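Local atomic coordinates of MavE (Legionella pneumophila subsp. pneumophila, PDB entry 6PIR), a protein that is an effector indispensable for endoplasmic reticulum-mediated remodelling of the Legionella-containing vacuole, for lysosomal evasion and for replication inside macrophages and amoebae. Residues N9-S14 with N96-N101; A31-T36 with I69-A74; Q46-I51 with K64-I69; P104-N109 with E121-I126. All blocks are in the same frame, centred on the assembly; numbering follows the deposited sequence.

In the fold
MavE is all-helical here, and three of the four contacts pack one helix against another or against the chain just leaving a helix. Contacts 1 and 3 are buried and essentially apolar, contact 3 with a water-bridged polar border: contact 1 joins helices 5-21 and 85-106, whereas contact 3 lays the loop 46-51 on helix 59-77. A salt bridge from R50 to D100 joins the two. Contact 2, nearer the surface, uses the same helix 59-77 as contact 3 but turns on a histidine-glutamate hydrogen bond. Contact 4, partly buried, shares helix 85-106 with contact 1 and combines a leucine-isoleucine patch with an asparagine bonded to backbone carbonyls; it lies across the chain's centre from contact 2.

Contact 1: N9-S14 with N96-N101; sequences NFLINS and NILLDN
I97 meets L11 at one side of the interface, its CG2 branch standing 4.4 Å from L11 CD1; both residues also touch Y102 of helix 85-106. L98 follows and has the larger share of the contact. Its CG is anti to the backbone N (chi1 177°), and from there the two methyls of the leucine serve different neighbours. CD1 lies 3.8 Å from L11 CD2. That same L11 methyl comes within 3.8 Å of L98 CA, so L11 reaches past the side chain to the backbone, and the two leucines slide by each other in opposite directions. In the twinned two-helix bundle of MavE this is where helices 5-21 and 85-106 pack, their local axes inclined at 69°; with the axes so inclined, five residues of the two segments make the contact. The other methyl, L98 CD2, packs 3.9 Å from S14 CB and 4.2 Å from F10 CE2, approaching the phenyl ring at its edge and near its plane. The neighbouring hydroxyl is held within its own helix: S14 OG donates to F10 O at 2.7 Å, from above the carbonyl plane, while S14 N reaches that oxygen from the opposite face. Helix 59-77 adjoins this patch, with V76 against F10 and S14 and I73 against L98.

Contact 2: A31-T36 with I69-A74; sequences AIHHFT and IAEAIA
T36 and E71 bring their CA atoms to 6.1 Å where the segments 31-36 and 69-74 cross with a local axis angle of 50°. The pairing places the short helix 26-36 on the outer side of helix 59-77 in the helical bundle, and I21 of helix 5-21 touches both I32 and E71. E71 carries the contact. Its chain is bent at the second torsion, where CD is placed, and the E71 side chain crosses those of I32, H33 and T36 at about a right angle. H33 ND1 donates to E71 OE2 at 2.7 Å, with an N-H...O angle of 140° that makes the bond short but not straight. The oxygen lies in the plane of the imidazole and accepts through its anti lone pair, the one away from OE1, while the ring and carboxylate planes are about 60° apart. This bond gives the buried E71 carboxylate a polar partner, and would favour a proton on ND1. OE1 is bordered by an apolar group, I32 CG2, at 3.8 Å. Nearer the E71 backbone, T36 OG1 sits 3.2 Å from E71 CG, and T36 CB packs 4.0 Å from A74 CB.

Contact 3: Q46-I51 with K64-I69; sequences QINSRI and KFTSAI
I47 sets its CB 3.8 Å from T66 CG2 and then divides into two branches that meet different parts of the helix. The CG2 methyl, anti to the backbone N, turns to F65 and lies 3.7 Å from its CE2 at an oblique approach to the ring. CG1 takes the other course, toward I69, and ends in CD1, which rests 3.6 Å from I69 CG2 and 3.5 Å from T66 O. The isoleucine thus covers a backbone carbonyl as well as three side chains, while L99 of helix 85-106 packs against it too. The segment 46-51 is part of the loop between helices 26-36 and 59-77 and follows directly on the residues assigned as the NPxY motif, N42 to Y45; the packing sets the chain just after them against helix 59-77. The turn is braced internally at Q46 O, which accepts from R50 NH1 and S49 OG on opposite faces of its carbonyl plane. I51 extends the apolar patch, its CD1 3.9 Å from F65 CD2, and I69 CG1 lies over one face of the same ring, 3.6 Å above the plane and offset toward the rim. On the polar border N48 OD1 comes 3.2 Å from T66 CG2, and a water donating to that oxygen also hydrogen-bonds T66 OG1, whose hydroxyl is further bonded to K62 O.

Contact 4: P104-N109 with E121-I126; sequences PLLTAN and ENSSQI
The end of helix 85-106, where the chain turns into a loop, is met by N122 and I126 of helix 115-134, the two helices forming a connected pair in the bundle. N122 reaches the departing backbone through its amide. Its chi1 of -69° sets CG anti to the carbonyl carbon, beside the backbone N. ND2 donates to L106 O at 2.9 Å in a nearly straight bond (166°), the acceptor lying in the amide plane while the nitrogen stands 50° above the plane of the L106 carbonyl. A weak second bond runs from ND2 to A108 O at 3.1 Å. On the other side of the amide, OD1 accepts from a water at 2.8 Å that also donates to N109 O. Alongside this polar group L106 CD2 forms an apolar patch, 3.7 Å from S123 CA and 3.8 Å from I126 CD1, with L15 of helix 5-21 touching L106, S123 and I126. The S123 hydroxyl is bonded to E19 of that helix. One asparagine thus serves three carbonyls of the departing chain, those of L106 and A108 directly (the latter weakly) and that of N109 through water, consistent with the amide holding the chain leaving the helix.

Contact 1: N9-S14 with N96-N101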
loop_
_atom_site.group_PDB
_atom_site.type_symbol
_atom_site.label_atom_id
_atom_site.label_comp_id
_atom_site.label_asym_id
_atom_site.label_seq_id
_atom_site.Cartn_x
_atom_site.Cartn_y
_atom_site.Cartn_z
ATOM N N ASN A 9 12.456 -1.737 -0.850
ATOM C CA ASN A 9 11.997 -2.167 -2.167
ATOM C C ASN A 9 10.537 -2.595 -2.128
ATOM O O ASN A 9 9.773 -2.297 -3.059
ATOM C CB ASN A 9 12.868 -3.304 -2.689
ATOM C CG ASN A 9 13.557 -2.947 -3.980
ATOM O OD1 ASN A 9 13.035 -3.199 -5.068
ATOM N ND2 ASN A 9 14.738 -2.370 -3.871
ATOM N N PHE A 10 10.148 -3.319 -1.069
ATOM C CA PHE A 10 8.761 -3.717 -0.904
ATOM C C PHE A 10 7.847 -2.494 -0.872
ATOM O O PHE A 10 6.767 -2.484 -1.481
ATOM C CB PHE A 10 8.614 -4.508 0.383
ATOM C CG PHE A 10 7.281 -5.166 0.533
ATOM C CD1 PHE A 10 7.098 -6.479 0.111
ATOM C CD2 PHE A 10 6.219 -4.495 1.109
ATOM C CE1 PHE A 10 5.852 -7.110 0.246
ATOM C CE2 PHE A 10 4.984 -5.108 1.244
ATOM C CZ PHE A 10 4.803 -6.423 0.813
ATOM N N LEU A 11 8.260 -1.459 -0.154
ATOM C CA LEU A 11 7.488 -0.230 -0.096
ATOM C C LEU A 11 7.385 0.399 -1.471
ATOM O O LEU A 11 6.315 0.857 -1.866
ATOM C CB LEU A 11 8.154 0.747 0.887
ATOM C CG LEU A 11 8.105 0.386 2.367
ATOM C CD1 LEU A 11 9.066 1.316 3.120
ATOM C CD2 LEU A 11 6.689 0.465 2.943
ATOM N N ILE A 12 8.505 0.505 -2.192
ATOM C CA ILE A 12 8.468 1.153 -3.506
ATOM C C ILE A 12 7.493 0.429 -4.445
ATOM O O ILE A 12 6.681 1.049 -5.158
ATOM C CB ILE A 12 9.878 1.199 -4.102
ATOM C CG1 ILE A 12 10.722 2.235 -3.352
ATOM C CG2 ILE A 12 9.823 1.491 -5.580
ATOM C CD1 ILE A 12 12.143 2.089 -3.649
ATOM N N ASN A 13 7.556 -0.900 -4.468
ATOM C CA ASN A 13 6.667 -1.640 -5.379
ATOM C C ASN A 13 5.219 -1.586 -4.930
ATOM O O ASN A 13 4.283 -1.560 -5.764
ATOM C CB ASN A 13 7.136 -3.079 -5.472
ATOM C CG ASN A 13 8.419 -3.206 -6.216
ATOM O OD1 ASN A 13 8.686 -2.432 -7.132
ATOM N ND2 ASN A 13 9.217 -4.194 -5.853
ATOM N N SER A 14 5.011 -1.610 -3.613
ATOM C CA SER A 14 3.667 -1.506 -3.063
ATOM C C SER A 14 3.047 -0.149 -3.379
ATOM O O SER A 14 1.872 -0.066 -3.756
ATOM C CB SER A 14 3.751 -1.753 -1.561
ATOM O OG SER A 14 4.175 -3.079 -1.330
ATOM N N ASN A 96 4.472 -5.218 7.664
ATOM C CA ASN A 96 4.165 -4.544 8.917
ATOM C C ASN A 96 4.655 -3.101 8.870
ATOM O O ASN A 96 4.026 -2.226 9.450
ATOM C CB ASN A 96 4.782 -5.244 10.136
ATOM C CG ASN A 96 4.118 -6.590 10.509
ATOM O OD1 ASN A 96 2.982 -6.876 10.143
ATOM N ND2 ASN A 96 4.822 -7.369 11.337
ATOM N N ILE A 97 5.781 -2.842 8.206
ATOM C CA ILE A 97 6.257 -1.458 8.086
ATOM C C ILE A 97 5.315 -0.665 7.200
ATOM O O ILE A 97 4.886 0.433 7.559
ATOM C CB ILE A 97 7.706 -1.391 7.570
ATOM C CG1 ILE A 97 8.692 -1.865 8.659
ATOM C CG2 ILE A 97 8.062 0.043 7.172
ATOM C CD1 ILE A 97 10.085 -2.103 8.139
ATOM N N LEU A 98 4.913 -1.250 6.074
ATOM C CA LEU A 98 3.912 -0.609 5.229
ATOM C C LEU A 98 2.682 -0.244 6.051
ATOM O O LEU A 98 2.310 0.925 6.142
ATOM C CB LEU A 98 3.569 -1.528 4.065
ATOM C CG LEU A 98 2.469 -1.012 3.110
ATOM C CD1 LEU A 98 2.891 0.343 2.478
ATOM C CD2 LEU A 98 2.208 -2.051 2.051
ATOM N N LEU A 99 2.115 -1.216 6.765
ATOM C CA LEU A 99 0.864 -0.995 7.483
ATOM C C LEU A 99 1.043 -0.049 8.667
ATOM O O LEU A 99 0.272 0.904 8.838
ATOM C CB LEU A 99 0.326 -2.359 7.927
ATOM C CG LEU A 99 0.007 -3.234 6.708
ATOM C CD1 LEU A 99 -0.281 -4.707 7.072
ATOM C CD2 LEU A 99 -1.178 -2.673 5.980
ATOM N N ASP A 100 2.057 -0.290 9.501
ATOM C CA ASP A 100 2.165 0.401 10.769
ATOM C C ASP A 100 2.840 1.755 10.600
ATOM O O ASP A 100 2.485 2.717 11.294
ATOM C CB ASP A 100 2.957 -0.460 11.765
ATOM C CG ASP A 100 2.289 -1.809 12.053
ATOM O OD1 ASP A 100 1.155 -2.040 11.597
ATOM O OD2 ASP A 100 2.908 -2.658 12.736
ATOM N N ASN A 101 3.849 1.842 9.735
ATOM C CA ASN A 101 4.544 3.105 9.549
ATOM C C ASN A 101 3.936 3.948 8.420
ATOM O O ASN A 101 3.764 5.160 8.584
ATOM C CB ASN A 101 6.035 2.860 9.288
ATOM C CG ASN A 101 6.799 2.416 10.548
ATOM O OD1 ASN A 101 7.548 3.201 11.185
ATOM N ND2 ASN A 101 6.631 1.162 10.903
#

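Contact 2: A31-T36 with I69-A74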
loop_
_atom_site.group_PDB
_atom_site.type_symbol
_atom_site.label_atom_id
_atom_site.label_comp_id
_atom_site.label_asym_id
_atom_site.label_seq_id
_atom_site.Cartn_x
_atom_site.Cartn_y
_atom_site.Cartn_z
ATOM N N ALA A 31 -11.924 -5.236 -11.030
ATOM C CA ALA A 31 -11.240 -6.334 -11.725
ATOM C C ALA A 31 -9.940 -6.723 -11.017
ATOM O O ALA A 31 -9.615 -7.918 -10.892
ATOM C CB ALA A 31 -10.977 -5.935 -13.178
ATOM N N ILE A 32 -9.185 -5.720 -10.563
ATOM C CA ILE A 32 -7.947 -5.955 -9.819
ATOM C C ILE A 32 -8.252 -6.686 -8.523
ATOM O O ILE A 32 -7.590 -7.670 -8.168
ATOM C CB ILE A 32 -7.232 -4.630 -9.534
ATOM C CG1 ILE A 32 -6.802 -3.954 -10.837
ATOM C CG2 ILE A 32 -6.017 -4.914 -8.620
ATOM C CD1 ILE A 32 -6.331 -2.489 -10.682
ATOM N N HIS A 33 -9.277 -6.216 -7.805
ATOM C CA HIS A 33 -9.707 -6.892 -6.591
ATOM C C HIS A 33 -10.052 -8.349 -6.871
ATOM O O HIS A 33 -9.645 -9.259 -6.133
ATOM C CB HIS A 33 -10.909 -6.167 -5.963
ATOM C CG HIS A 33 -11.263 -6.725 -4.619
ATOM N ND1 HIS A 33 -10.463 -6.533 -3.507
ATOM C CD2 HIS A 33 -12.241 -7.573 -4.235
ATOM C CE1 HIS A 33 -10.977 -7.199 -2.485
ATOM N NE2 HIS A 33 -12.053 -7.837 -2.903
ATOM N N HIS A 34 -10.836 -8.582 -7.928
ATOM C CA HIS A 34 -11.229 -9.928 -8.278
ATOM C C HIS A 34 -10.009 -10.799 -8.512
ATOM O O HIS A 34 -9.975 -11.963 -8.086
ATOM C CB HIS A 34 -12.102 -9.850 -9.527
ATOM C CG HIS A 34 -12.507 -11.188 -10.049
ATOM N ND1 HIS A 34 -13.021 -12.176 -9.237
ATOM C CD2 HIS A 34 -12.457 -11.705 -11.297
ATOM C CE1 HIS A 34 -13.282 -13.245 -9.969
ATOM N NE2 HIS A 34 -12.949 -12.983 -11.222
ATOM N N PHE A 35 -8.980 -10.229 -9.150
ATOM C CA PHE A 35 -7.766 -10.979 -9.442
ATOM C C PHE A 35 -7.015 -11.351 -8.170
ATOM O O PHE A 35 -6.426 -12.433 -8.090
ATOM C CB PHE A 35 -6.853 -10.158 -10.363
ATOM C CG PHE A 35 -5.509 -10.794 -10.582
ATOM C CD1 PHE A 35 -5.369 -11.853 -11.468
ATOM C CD2 PHE A 35 -4.390 -10.324 -9.910
ATOM C CE1 PHE A 35 -4.117 -12.456 -11.662
ATOM C CE2 PHE A 35 -3.149 -10.918 -10.099
ATOM C CZ PHE A 35 -3.005 -11.960 -10.976
ATOM N N THR A 36 -6.961 -10.438 -7.199
ATOM C CA THR A 36 -6.262 -10.747 -5.958
ATOM C C THR A 36 -7.174 -11.442 -4.955
ATOM O O THR A 36 -6.674 -11.951 -3.945
ATOM C CB THR A 36 -5.679 -9.477 -5.307
ATOM O OG1 THR A 36 -6.746 -8.566 -5.026
ATOM C CG2 THR A 36 -4.684 -8.764 -6.237
ATOM N N ILE A 69 -4.582 -1.059 -0.803
ATOM C CA ILE A 69 -3.406 -1.500 -0.051
ATOM C C ILE A 69 -3.324 -3.026 -0.026
ATOM O O ILE A 69 -2.247 -3.604 -0.197
ATOM C CB ILE A 69 -3.419 -0.931 1.375
ATOM C CG1 ILE A 69 -3.122 0.578 1.379
ATOM C CG2 ILE A 69 -2.382 -1.654 2.233
ATOM C CD1 ILE A 69 -1.662 0.958 1.076
ATOM N N ALA A 70 -4.443 -3.695 0.299
ATOM C CA ALA A 70 -4.426 -5.154 0.375
ATOM C C ALA A 70 -4.069 -5.758 -0.976
ATOM O O ALA A 70 -3.280 -6.714 -1.046
ATOM C CB ALA A 70 -5.766 -5.689 0.894
ATOM N N GLU A 71 -4.570 -5.155 -2.060
ATOM C CA GLU A 71 -4.264 -5.636 -3.403
ATOM C C GLU A 71 -2.808 -5.400 -3.736
ATOM O O GLU A 71 -2.173 -6.244 -4.371
ATOM C CB GLU A 71 -5.161 -4.951 -4.429
ATOM C CG GLU A 71 -6.615 -5.452 -4.359
ATOM C CD GLU A 71 -7.645 -4.399 -4.748
ATOM O OE1 GLU A 71 -7.316 -3.398 -5.410
ATOM O OE2 GLU A 71 -8.815 -4.572 -4.393
ATOM N N ALA A 72 -2.280 -4.248 -3.331
ATOM C CA ALA A 72 -0.882 -3.939 -3.562
ATOM C C ALA A 72 0.015 -4.943 -2.853
ATOM O O ALA A 72 0.955 -5.472 -3.453
ATOM C CB ALA A 72 -0.574 -2.515 -3.080
ATOM N N ILE A 73 -0.284 -5.245 -1.589
ATOM C CA ILE A 73 0.514 -6.223 -0.839
ATOM C C ILE A 73 0.458 -7.592 -1.514
ATOM O O ILE A 73 1.480 -8.271 -1.662
ATOM C CB ILE A 73 0.042 -6.294 0.623
ATOM C CG1 ILE A 73 0.303 -4.982 1.340
ATOM C CG2 ILE A 73 0.683 -7.465 1.360
ATOM C CD1 ILE A 73 -0.406 -4.870 2.649
ATOM N N ALA A 74 -0.747 -8.026 -1.909
ATOM C CA ALA A 74 -0.912 -9.287 -2.621
ATOM C C ALA A 74 -0.047 -9.330 -3.873
ATOM O O ALA A 74 0.662 -10.319 -4.115
ATOM C CB ALA A 74 -2.394 -9.465 -2.993
#

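Contact 3: Q46-I51 with K64-I69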
loop_
_atom_site.group_PDB
_atom_site.type_symbol
_atom_site.label_atom_id
_atom_site.label_comp_id
_atom_site.label_asym_id
_atom_site.label_seq_id
_atom_site.Cartn_x
_atom_site.Cartn_y
_atom_site.Cartn_z
ATOM N N GLN A 46 -6.075 -5.326 8.879
ATOM C CA GLN A 46 -6.504 -4.259 9.791
ATOM C C GLN A 46 -6.029 -2.883 9.310
ATOM O O GLN A 46 -5.478 -2.095 10.070
ATOM C CB GLN A 46 -5.998 -4.511 11.218
ATOM C CG GLN A 46 -6.197 -5.895 11.807
ATOM C CD GLN A 46 -5.462 -6.014 13.135
ATOM O OE1 GLN A 46 -4.297 -5.611 13.252
ATOM N NE2 GLN A 46 -6.142 -6.535 14.147
ATOM N N ILE A 47 -6.238 -2.593 8.026
ATOM C CA ILE A 47 -5.746 -1.322 7.485
ATOM C C ILE A 47 -6.583 -0.156 7.998
ATOM O O ILE A 47 -6.044 0.914 8.317
ATOM C CB ILE A 47 -5.731 -1.384 5.946
ATOM C CG1 ILE A 47 -4.829 -2.537 5.481
ATOM C CG2 ILE A 47 -5.261 -0.076 5.349
ATOM C CD1 ILE A 47 -5.137 -3.051 4.071
ATOM N N ASN A 48 -7.901 -0.369 8.159
ATOM C CA ASN A 48 -8.811 0.673 8.644
ATOM C C ASN A 48 -8.295 1.363 9.903
ATOM O O ASN A 48 -8.342 2.597 10.016
ATOM C CB ASN A 48 -10.189 0.066 8.926
ATOM C CG ASN A 48 -11.120 0.165 7.754
ATOM O OD1 ASN A 48 -10.850 0.894 6.807
ATOM N ND2 ASN A 48 -12.226 -0.584 7.797
ATOM N N SER A 49 -7.767 0.599 10.847
ATOM C CA SER A 49 -7.373 1.225 12.107
ATOM C C SER A 49 -6.167 2.158 11.981
ATOM O O SER A 49 -5.901 2.926 12.913
ATOM C CB SER A 49 -7.056 0.153 13.133
ATOM O OG SER A 49 -5.909 -0.574 12.735
ATOM N N ARG A 50 -5.430 2.106 10.879
ATOM C CA ARG A 50 -4.205 2.886 10.718
ATOM C C ARG A 50 -4.411 4.181 9.929
ATOM O O ARG A 50 -3.458 4.936 9.713
ATOM C CB ARG A 50 -3.154 1.991 10.057
ATOM C CG ARG A 50 -2.772 0.767 10.923
ATOM C CD ARG A 50 -2.199 -0.407 10.109
ATOM N NE ARG A 50 -1.441 -1.353 10.935
ATOM C CZ ARG A 50 -1.984 -2.282 11.716
ATOM N NH1 ARG A 50 -3.310 -2.398 11.776
ATOM N NH2 ARG A 50 -1.209 -3.099 12.430
ATOM N N ILE A 51 -5.630 4.452 9.476
ATOM C CA ILE A 51 -5.893 5.650 8.688
ATOM C C ILE A 51 -5.884 6.883 9.574
ATOM O O ILE A 51 -6.566 6.933 10.602
ATOM C CB ILE A 51 -7.241 5.507 7.958
ATOM C CG1 ILE A 51 -7.155 4.388 6.926
ATOM C CG2 ILE A 51 -7.630 6.813 7.276
ATOM C CD1 ILE A 51 -8.483 4.115 6.159
ATOM N N LYS A 64 -12.064 2.050 -0.563
ATOM C CA LYS A 64 -11.186 2.164 -1.719
ATOM C C LYS A 64 -9.721 2.049 -1.297
ATOM O O LYS A 64 -8.935 1.315 -1.915
ATOM C CB LYS A 64 -11.457 3.479 -2.456
ATOM C CG LYS A 64 -12.744 3.476 -3.315
ATOM C CD LYS A 64 -12.766 4.716 -4.247
ATOM C CE LYS A 64 -14.059 4.860 -5.043
ATOM N NZ LYS A 64 -15.224 5.382 -4.253
ATOM N N PHE A 65 -9.347 2.744 -0.222
ATOM C CA PHE A 65 -7.951 2.757 0.204
ATOM C C PHE A 65 -7.507 1.388 0.697
ATOM O O PHE A 65 -6.451 0.888 0.285
ATOM C CB PHE A 65 -7.747 3.825 1.279
ATOM C CG PHE A 65 -6.386 3.792 1.891
ATOM C CD1 PHE A 65 -5.294 4.286 1.204
ATOM C CD2 PHE A 65 -6.185 3.202 3.132
ATOM C CE1 PHE A 65 -4.011 4.240 1.779
ATOM C CE2 PHE A 65 -4.913 3.167 3.702
ATOM C CZ PHE A 65 -3.829 3.683 3.014
ATOM N N THR A 66 -8.298 0.769 1.587
ATOM C CA THR A 66 -7.884 -0.498 2.188
ATOM C C THR A 66 -7.845 -1.591 1.136
ATOM O O THR A 66 -6.937 -2.434 1.140
ATOM C CB THR A 66 -8.823 -0.914 3.318
ATOM O OG1 THR A 66 -10.130 -1.125 2.783
ATOM C CG2 THR A 66 -8.890 0.148 4.417
ATOM N N SER A 67 -8.832 -1.604 0.238
ATOM C CA SER A 67 -8.791 -2.554 -0.863
ATOM C C SER A 67 -7.526 -2.382 -1.664
ATOM O O SER A 67 -6.857 -3.378 -1.981
ATOM C CB SER A 67 -10.025 -2.397 -1.760
ATOM O OG SER A 67 -11.160 -2.843 -1.035
ATOM N N ALA A 68 -7.158 -1.131 -1.963
ATOM C CA ALA A 68 -5.984 -0.915 -2.800
ATOM C C ALA A 68 -4.712 -1.361 -2.096
ATOM O O ALA A 68 -3.824 -1.936 -2.727
ATOM C CB ALA A 68 -5.885 0.541 -3.223
ATOM N N ILE A 69 -4.582 -1.059 -0.803
ATOM C CA ILE A 69 -3.406 -1.500 -0.051
ATOM C C ILE A 69 -3.324 -3.026 -0.026
ATOM O O ILE A 69 -2.247 -3.604 -0.197
ATOM C CB ILE A 69 -3.419 -0.931 1.375
ATOM C CG1 ILE A 69 -3.122 0.578 1.379
ATOM C CG2 ILE A 69 -2.382 -1.654 2.233
ATOM C CD1 ILE A 69 -1.662 0.958 1.076
HETATM O O HOH W 1 -12.250 -0.304 4.583
#

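Contact 4: P104-N109 with E121-I126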
loop_
_atom_site.group_PDB
_atom_site.type_symbol
_atom_site.label_atom_id
_atom_site.label_comp_id
_atom_site.label_asym_id
_atom_site.label_seq_id
_atom_site.Cartn_x
_atom_site.Cartn_y
_atom_site.Cartn_z
ATOM N N PRO A 104 -0.330 5.489 8.099
ATOM C CA PRO A 104 -0.571 6.823 8.689
ATOM C C PRO A 104 0.004 7.963 7.868
ATOM O O PRO A 104 -0.613 9.030 7.759
ATOM C CB PRO A 104 0.110 6.724 10.065
ATOM C CG PRO A 104 -0.002 5.288 10.395
ATOM C CD PRO A 104 0.171 4.535 9.113
ATOM N N LEU A 105 1.169 7.747 7.256
ATOM C CA LEU A 105 1.762 8.785 6.421
ATOM C C LEU A 105 0.941 9.001 5.164
ATOM O O LEU A 105 0.625 10.136 4.798
ATOM C CB LEU A 105 3.185 8.403 6.033
ATOM C CG LEU A 105 4.213 8.547 7.119
ATOM C CD1 LEU A 105 5.522 8.014 6.591
ATOM C CD2 LEU A 105 4.317 10.028 7.498
ATOM N N LEU A 106 0.618 7.915 4.479
ATOM C CA LEU A 106 -0.106 8.002 3.217
ATOM C C LEU A 106 -1.483 8.628 3.387
ATOM O O LEU A 106 -1.969 9.302 2.470
ATOM C CB LEU A 106 -0.242 6.602 2.604
ATOM C CG LEU A 106 1.023 5.893 2.116
ATOM C CD1 LEU A 106 0.712 4.434 1.939
ATOM C CD2 LEU A 106 1.564 6.487 0.820
ATOM N N THR A 107 -2.128 8.429 4.543
ATOM C CA THR A 107 -3.493 8.907 4.769
ATOM C C THR A 107 -3.540 10.257 5.477
ATOM O O THR A 107 -4.631 10.760 5.779
ATOM C CB THR A 107 -4.292 7.877 5.571
ATOM O OG1 THR A 107 -3.655 7.644 6.831
ATOM C CG2 THR A 107 -4.399 6.548 4.797
ATOM N N ALA A 108 -2.391 10.884 5.701
ATOM C CA ALA A 108 -2.319 12.173 6.368
ATOM C C ALA A 108 -2.461 13.299 5.351
ATOM O O ALA A 108 -2.072 13.147 4.193
ATOM C CB ALA A 108 -0.978 12.309 7.100
ATOM N N ASN A 109 -3.005 14.444 5.808
ATOM C CA ASN A 109 -3.071 15.696 5.034
ATOM C C ASN A 109 -3.790 15.523 3.706
ATOM O O ASN A 109 -3.391 16.109 2.696
ATOM C CB ASN A 109 -1.697 16.314 4.782
ATOM C CG ASN A 109 -0.986 16.680 6.052
ATOM O OD1 ASN A 109 -1.567 17.325 6.922
ATOM N ND2 ASN A 109 0.282 16.299 6.164
ATOM N N GLU A 121 -0.881 11.150 -4.499
ATOM C CA GLU A 121 0.236 12.094 -4.584
ATOM C C GLU A 121 1.220 11.926 -3.425
ATOM O O GLU A 121 2.439 11.970 -3.633
ATOM C CB GLU A 121 -0.311 13.505 -4.705
ATOM C CG GLU A 121 -0.962 13.680 -6.081
ATOM C CD GLU A 121 -1.950 14.823 -6.102
ATOM O OE1 GLU A 121 -2.188 15.367 -5.002
ATOM O OE2 GLU A 121 -2.490 15.156 -7.188
ATOM N N ASN A 122 0.717 11.719 -2.201
ATOM C CA ASN A 122 1.578 11.358 -1.077
ATOM C C ASN A 122 2.449 10.164 -1.459
ATOM O O ASN A 122 3.676 10.186 -1.304
ATOM C CB ASN A 122 0.738 10.990 0.165
ATOM C CG ASN A 122 -0.011 12.185 0.792
ATOM O OD1 ASN A 122 0.307 13.352 0.543
ATOM N ND2 ASN A 122 -1.035 11.882 1.611
ATOM N N SER A 123 1.818 9.128 -2.025
ATOM C CA SER A 123 2.517 7.913 -2.404
ATOM C C SER A 123 3.586 8.197 -3.447
ATOM O O SER A 123 4.718 7.720 -3.332
ATOM C CB SER A 123 1.501 6.878 -2.925
ATOM O OG SER A 123 2.156 5.671 -3.239
ATOM N N SER A 124 3.242 8.965 -4.485
ATOM C CA SER A 124 4.224 9.248 -5.530
ATOM C C SER A 124 5.457 9.940 -4.962
ATOM O O SER A 124 6.586 9.600 -5.336
ATOM C CB SER A 124 3.606 10.104 -6.629
ATOM O OG SER A 124 3.235 11.372 -6.118
ATOM N N GLN A 125 5.261 10.915 -4.059
ATOM C CA GLN A 125 6.405 11.631 -3.465
ATOM C C GLN A 125 7.258 10.706 -2.603
ATOM O O GLN A 125 8.496 10.700 -2.707
ATOM C CB GLN A 125 5.912 12.821 -2.638
ATOM C CG GLN A 125 5.463 14.012 -3.485
ATOM C CD GLN A 125 6.644 14.784 -4.042
ATOM O OE1 GLN A 125 7.320 15.510 -3.307
ATOM N NE2 GLN A 125 6.911 14.621 -5.338
ATOM N N ILE A 126 6.610 9.911 -1.742
ATOM C CA ILE A 126 7.336 8.981 -0.873
ATOM C C ILE A 126 8.142 7.979 -1.704
ATOM O O ILE A 126 9.312 7.683 -1.403
ATOM C CB ILE A 126 6.340 8.283 0.070
ATOM C CG1 ILE A 126 5.712 9.277 1.055
ATOM C CG2 ILE A 126 6.945 7.037 0.760
ATOM C CD1 ILE A 126 4.509 8.677 1.809
HETATM O O HOH W 2 -1.490 15.551 0.582
#